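PDB 6FZZ: virulent strain associated lipoprotein from Borreliella spielmanii A14S, which is an outer surface lipoprotein of the PFam54 family that probably binds glutathione, as its Borrelia burgdorferi relative BBE31 does, and may help the spirochaete colonise its host. Local coordinates for residues 98-104 with 183-188; 29-33 with 120-124. One frame throughout, in Å; residues are numbered along the deposited sequence.

Contact 1: residues 98-104 with 183-188; sequences IIILANE and LKLHVK
At the apolar centre, the methyl of Ala102 sits between Leu183 and Val187, side chains one turn apart on helix 180-209: Ala102 CB lies 4.0 Å from Leu183 CD2 and 3.8 Å from Val187 CG2. CA-to-CB bonds of all three point toward the facing segment. Leu183 (chi1 t, chi2 p) extends along the last turn of helix 89-102, with CD1 3.9 Å from Ile98 CG2 and CD2 4.2 Å from Leu101 CB. Ile99 CD1 reaches Val187 CG1 at 4.4 Å and continues into the core formed with Leu165 and Phe109. The two helical segments cross at -110°, their axes 9.6 Å apart at closest approach; Ala102 and Lys184 come nearest, CA to CA 4.9 Å. Helix 89-102 then ends in a Schellman motif: Asn103 has positive phi (56/50), Glu104 N bonds Ile99 O at 3.1 Å and Asn103 N bonds Ile100 O at 2.9 Å. The tight turn into helix 105-126 thus docks across helix 180-209, here a predicted coiled coil. Glu104, at the N-cap position of helix 105-126, turns its side chain (m, m) over Val187, CG to CG1 3.8 Å. At the polar edge, Glu104 OE2 forms salt bridges with Lys184 NZ and Lys188 NZ, accepting a hydrogen bond from each, both 2.8 Å. Lys184 NZ also donates to Ala102 O at 2.8 Å, and a water accepts from Lys184 NZ (2.9 Å) and Asn103 ND2 (3.2 Å). One carboxylate oxygen thus answers two lysines, and Lys184 joins charge pairing to a backbone hydrogen bond at the helix end.

Contact 2: residues 29-33 with 120-124; sequences ANTDR and DYTII
Ile123 projects from helix 105-126 against the flank of helix 15-41, its CD1 3.6 Å from Ala29 CB and its CG2 4.0 Å from Asn30 N. Its rotamer (chi1 m, chi2 t) carries CD1 to the small Ala29 side chain, where the CA-to-CB bonds of both residues point toward the opposite segment. The segments are helical throughout, cross at -121° and approach to 10.1 Å between axes. The register pairs Asn30 with Ile123 (CA to CA 6.5 Å) and Arg33 with Asp120 (7.3 Å). One turn along from Ala29, Arg33 extends with chi1 to chi3 all t and grips Asp120 (chi1 t) in a bidentate salt bridge: NE donates to OD1 at a very short 2.4 Å, and NH2 donates to OD2 at 2.9 Å. Asp120 OD1 meets the guanidinium at its edge, near the plane, whereas Ile124 CG2 covers one face, 3.6 Å from Arg33 CZ. The result is a steep packing of two helices of the all-alpha fold, with the Ile123-Ala29 apolar contact bordered by the Arg33-Asp120 salt bridge; residues 29-33 lie in a predicted coiled coil. Arg33 is also salt-bridged through NH1 to Glu37 farther along its own helix. Phe148 of helix 138-170 packs on both Ala29 and Ile123, while Lys78 and Leu79 of helix 71-83 adjoin Arg33 and Asp120, respectively, so the crossing of helices 15-41 and 105-126 is flanked by both of these helices.

Overall arrangement
The two contacts lie on opposite sides of the chain's centre, their own centres 30 Å apart and their nearest atoms about 21 Å apart, so they do not touch. Their segments alternate along the chain: 29-33, 98-104, 120-124, 183-188. Helix 105-126 connects them, since Glu104 of contact 1 holds the N-cap position directly before it and residues 120-124 of contact 2 lie near its end. Contact 1 thereby joins the 89-102/105-126 junction to helix 180-209, and contact 2 joins helix 105-126 to helix 15-41. Helix 138-170 packs beside both. Together they tie early and late sequence into the all-alpha C-terminal part of this PFam54-family lipoprotein.

Contact 1: residues 98-104 with 183-188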
loop_
_atom_site.group_PDB
_atom_site.type_symbol
_atom_site.label_atom_id
_atom_site.label_comp_id
_atom_site.label_asym_id
_atom_site.label_seq_id
_atom_site.Cartn_x
_atom_site.Cartn_y
_atom_site.Cartn_z
ATOM N N ILE A 98 7.238 7.658 14.303
ATOM C CA ILE A 98 6.012 7.530 15.091
ATOM C C ILE A 98 5.651 6.060 15.324
ATOM O O ILE A 98 5.326 5.678 16.421
ATOM C CB ILE A 98 4.796 8.205 14.427
ATOM C CG1 ILE A 98 4.938 9.716 14.441
ATOM C CG2 ILE A 98 3.504 7.870 15.137
ATOM C CD1 ILE A 98 4.062 10.326 13.381
ATOM N N ILE A 99 5.725 5.232 14.273
ATOM C CA ILE A 99 5.463 3.815 14.418
ATOM C C ILE A 99 6.474 3.051 15.332
ATOM O O ILE A 99 6.086 2.213 16.134
ATOM C CB ILE A 99 5.335 3.147 13.024
ATOM C CG1 ILE A 99 4.331 3.928 12.165
ATOM C CG2 ILE A 99 4.958 1.678 13.162
ATOM C CD1 ILE A 99 2.892 4.002 12.733
ATOM N N ILE A 100 7.763 3.355 15.198
ATOM C CA ILE A 100 8.788 2.875 16.119
ATOM C C ILE A 100 8.506 3.269 17.565
ATOM O O ILE A 100 8.552 2.421 18.463
ATOM C CB ILE A 100 10.185 3.360 15.688
ATOM C CG1 ILE A 100 10.609 2.663 14.388
ATOM C CG2 ILE A 100 11.229 3.180 16.800
ATOM C CD1 ILE A 100 11.811 3.322 13.716
ATOM N N LEU A 101 8.196 4.528 17.779
ATOM C CA LEU A 101 7.797 4.993 19.120
ATOM C C LEU A 101 6.590 4.268 19.696
ATOM O O LEU A 101 6.566 3.965 20.867
ATOM C CB LEU A 101 7.532 6.467 19.114
ATOM C CG LEU A 101 8.809 7.261 19.081
ATOM C CD1 LEU A 101 8.450 8.728 18.813
ATOM C CD2 LEU A 101 9.597 7.077 20.388
ATOM N N ALA A 102 5.595 3.974 18.864
ATOM C CA ALA A 102 4.447 3.135 19.268
ATOM C C ALA A 102 4.808 1.673 19.430
ATOM O O ALA A 102 3.984 0.894 19.937
ATOM C CB ALA A 102 3.313 3.253 18.226
ATOM N N ASN A 103 5.976 1.287 18.928
ATOM C CA ASN A 103 6.438 -0.132 18.850
ATOM C C ASN A 103 5.464 -1.086 18.095
ATOM O O ASN A 103 5.058 -2.165 18.581
ATOM C CB ASN A 103 6.774 -0.650 20.223
ATOM C CG ASN A 103 7.535 -1.951 20.178
ATOM O OD1 ASN A 103 8.480 -2.122 19.395
ATOM N ND2 ASN A 103 7.145 -2.871 21.020
ATOM N N GLU A 104 5.062 -0.665 16.890
ATOM C CA GLU A 104 4.096 -1.455 16.113
ATOM C C GLU A 104 4.597 -1.550 14.689
ATOM O O GLU A 104 3.770 -1.567 13.766
ATOM C CB GLU A 104 2.693 -0.802 16.135
ATOM C CG GLU A 104 1.934 -0.848 17.470
ATOM C CD GLU A 104 1.674 -2.287 17.919
ATOM O OE1 GLU A 104 1.692 -3.224 17.068
ATOM O OE2 GLU A 104 1.573 -2.511 19.146
ATOM N N LEU A 183 -0.606 7.162 22.272
ATOM C CA LEU A 183 -0.133 6.798 20.929
ATOM C C LEU A 183 -0.345 5.314 20.634
ATOM O O LEU A 183 -0.818 4.942 19.568
ATOM C CB LEU A 183 1.343 7.122 20.751
ATOM C CG LEU A 183 1.909 6.886 19.334
ATOM C CD1 LEU A 183 1.237 7.768 18.320
ATOM C CD2 LEU A 183 3.402 7.127 19.383
ATOM N N LYS A 184 0.148 4.480 21.536
ATOM C CA LYS A 184 0.034 3.058 21.410
ATOM C C LYS A 184 -1.386 2.577 21.209
ATOM O O LYS A 184 -1.671 1.777 20.281
ATOM C CB LYS A 184 0.595 2.413 22.671
ATOM C CG LYS A 184 0.449 0.896 22.721
ATOM C CD LYS A 184 1.331 0.233 21.683
ATOM C CE LYS A 184 2.192 -0.873 22.269
ATOM N NZ LYS A 184 3.083 -1.425 21.188
ATOM N N LEU A 185 -2.297 3.008 22.072
ATOM C CA LEU A 185 -3.721 2.685 21.867
ATOM C C LEU A 185 -4.260 3.137 20.499
ATOM O O LEU A 185 -4.968 2.390 19.814
ATOM C CB LEU A 185 -4.601 3.331 22.947
ATOM C CG LEU A 185 -4.600 2.598 24.267
ATOM C CD1 LEU A 185 -5.076 3.497 25.420
ATOM C CD2 LEU A 185 -5.500 1.364 24.117
ATOM N N HIS A 186 -3.953 4.374 20.123
ATOM C CA HIS A 186 -4.377 4.910 18.834
ATOM C C HIS A 186 -3.744 4.127 17.668
ATOM O O HIS A 186 -4.411 3.787 16.698
ATOM C CB HIS A 186 -3.983 6.398 18.801
ATOM C CG HIS A 186 -4.338 7.091 17.526
ATOM N ND1 HIS A 186 -5.645 7.335 17.146
ATOM C CD2 HIS A 186 -3.567 7.631 16.563
ATOM C CE1 HIS A 186 -5.653 7.996 15.998
ATOM N NE2 HIS A 186 -4.404 8.170 15.617
ATOM N N VAL A 187 -2.455 3.860 17.739
ATOM C CA VAL A 187 -1.806 3.082 16.671
ATOM C C VAL A 187 -2.409 1.651 16.539
ATOM O O VAL A 187 -2.526 1.107 15.399
ATOM C CB VAL A 187 -0.290 3.126 16.797
ATOM C CG1 VAL A 187 0.411 2.171 15.827
ATOM C CG2 VAL A 187 0.173 4.543 16.459
ATOM N N LYS A 188 -2.821 1.059 17.669
ATOM C CA LYS A 188 -3.545 -0.227 17.650
ATOM C C LYS A 188 -4.820 -0.214 16.877
ATOM O O LYS A 188 -5.113 -1.207 16.183
ATOM C CB LYS A 188 -3.931 -0.679 19.049
ATOM C CG LYS A 188 -2.794 -1.244 19.785
ATOM C CD LYS A 188 -2.428 -2.589 19.241
ATOM C CE LYS A 188 -1.714 -3.416 20.306
ATOM N NZ LYS A 188 -0.632 -4.200 19.696
HETATM O O HOH W 1 4.536 -3.362 22.758
HETATM O O HOH W 2 -1.264 -4.943 17.190
#

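Contact 2: residues 29-33 with 120-124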
loop_
_atom_site.group_PDB
_atom_site.type_symbol
_atom_site.label_atom_id
_atom_site.label_comp_id
_atom_site.label_asym_id
_atom_site.label_seq_id
_atom_site.Cartn_x
_atom_site.Cartn_y
_atom_site.Cartn_z
ATOM N N ALA A 29 -2.917 3.296 -13.227
ATOM C CA ALA A 29 -2.366 2.527 -12.082
ATOM C C ALA A 29 -0.948 1.999 -12.389
ATOM O O ALA A 29 -0.045 2.001 -11.494
ATOM C CB ALA A 29 -3.282 1.354 -11.758
ATOM N N ASN A 30 -0.796 1.558 -13.617
ATOM C CA ASN A 30 0.506 1.103 -14.111
ATOM C C ASN A 30 1.570 2.203 -14.122
ATOM O O ASN A 30 2.736 1.999 -13.666
ATOM C CB ASN A 30 0.405 0.401 -15.460
ATOM C CG ASN A 30 1.709 -0.311 -15.831
ATOM O OD1 ASN A 30 2.094 -1.234 -15.153
ATOM N ND2 ASN A 30 2.421 0.193 -16.821
ATOM N N THR A 31 1.172 3.412 -14.504
ATOM C CA THR A 31 2.085 4.566 -14.352
ATOM C C THR A 31 2.502 4.849 -12.919
ATOM O O THR A 31 3.702 5.081 -12.641
ATOM C CB THR A 31 1.465 5.870 -14.947
ATOM O OG1 THR A 31 1.371 5.643 -16.313
ATOM C CG2 THR A 31 2.356 7.079 -14.725
ATOM N N ASP A 32 1.541 4.847 -11.997
ATOM C CA ASP A 32 1.897 4.957 -10.582
ATOM C C ASP A 32 2.867 3.873 -10.164
ATOM O O ASP A 32 3.858 4.197 -9.532
ATOM C CB ASP A 32 0.690 4.938 -9.646
ATOM C CG ASP A 32 -0.184 6.177 -9.815
ATOM O OD1 ASP A 32 0.318 7.209 -10.309
ATOM O OD2 ASP A 32 -1.378 6.121 -9.469
ATOM N N ARG A 33 2.612 2.610 -10.519
ATOM C CA ARG A 33 3.539 1.544 -10.145
ATOM C C ARG A 33 4.958 1.869 -10.586
ATOM O O ARG A 33 5.925 1.571 -9.859
ATOM C CB ARG A 33 3.149 0.184 -10.742
ATOM C CG ARG A 33 4.136 -0.865 -10.309
ATOM C CD ARG A 33 3.818 -2.248 -10.807
ATOM N NE ARG A 33 4.413 -3.336 -9.990
ATOM C CZ ARG A 33 5.277 -4.279 -10.419
ATOM N NH1 ARG A 33 5.797 -4.235 -11.652
ATOM N NH2 ARG A 33 5.625 -5.304 -9.605
ATOM N N ASP A 120 -0.753 -4.175 -6.329
ATOM C CA ASP A 120 0.367 -4.361 -7.299
ATOM C C ASP A 120 0.159 -5.606 -8.151
ATOM O O ASP A 120 0.307 -5.571 -9.378
ATOM C CB ASP A 120 1.662 -4.505 -6.527
ATOM C CG ASP A 120 2.882 -4.404 -7.448
ATOM O OD1 ASP A 120 3.139 -3.323 -7.993
ATOM O OD2 ASP A 120 3.462 -5.427 -7.726
ATOM N N TYR A 121 -0.192 -6.722 -7.501
ATOM C CA TYR A 121 -0.445 -7.980 -8.176
ATOM C C TYR A 121 -1.597 -7.871 -9.131
ATOM O O TYR A 121 -1.550 -8.380 -10.241
ATOM C CB TYR A 121 -0.691 -9.115 -7.161
ATOM C CG TYR A 121 -0.729 -10.483 -7.787
ATOM C CD1 TYR A 121 0.424 -11.223 -7.945
ATOM C CD2 TYR A 121 -1.917 -11.035 -8.208
ATOM C CE1 TYR A 121 0.406 -12.510 -8.519
ATOM C CE2 TYR A 121 -1.981 -12.296 -8.816
ATOM C CZ TYR A 121 -0.815 -13.059 -8.955
ATOM O OH TYR A 121 -0.875 -14.353 -9.531
ATOM N N THR A 122 -2.664 -7.205 -8.697
ATOM C CA THR A 122 -3.776 -7.017 -9.566
ATOM C C THR A 122 -3.379 -6.163 -10.799
ATOM O O THR A 122 -3.816 -6.472 -11.896
ATOM C CB THR A 122 -4.976 -6.389 -8.801
ATOM O OG1 THR A 122 -5.294 -7.233 -7.671
ATOM C CG2 THR A 122 -6.203 -6.311 -9.688
ATOM N N ILE A 123 -2.557 -5.129 -10.606
ATOM C CA ILE A 123 -2.188 -4.285 -11.724
ATOM C C ILE A 123 -1.344 -5.070 -12.749
ATOM O O ILE A 123 -1.693 -5.055 -13.943
ATOM C CB ILE A 123 -1.487 -2.996 -11.286
ATOM C CG1 ILE A 123 -2.445 -2.159 -10.480
ATOM C CG2 ILE A 123 -1.024 -2.259 -12.527
ATOM C CD1 ILE A 123 -1.757 -1.084 -9.639
ATOM N N ILE A 124 -0.344 -5.846 -12.275
ATOM C CA ILE A 124 0.456 -6.648 -13.215
ATOM C C ILE A 124 -0.332 -7.753 -13.879
ATOM O O ILE A 124 -0.013 -8.160 -14.988
ATOM C CB ILE A 124 1.766 -7.166 -12.612
ATOM C CG1 ILE A 124 1.534 -8.158 -11.494
ATOM C CG2 ILE A 124 2.568 -6.000 -12.036
ATOM C CD1 ILE A 124 2.807 -8.418 -10.722
#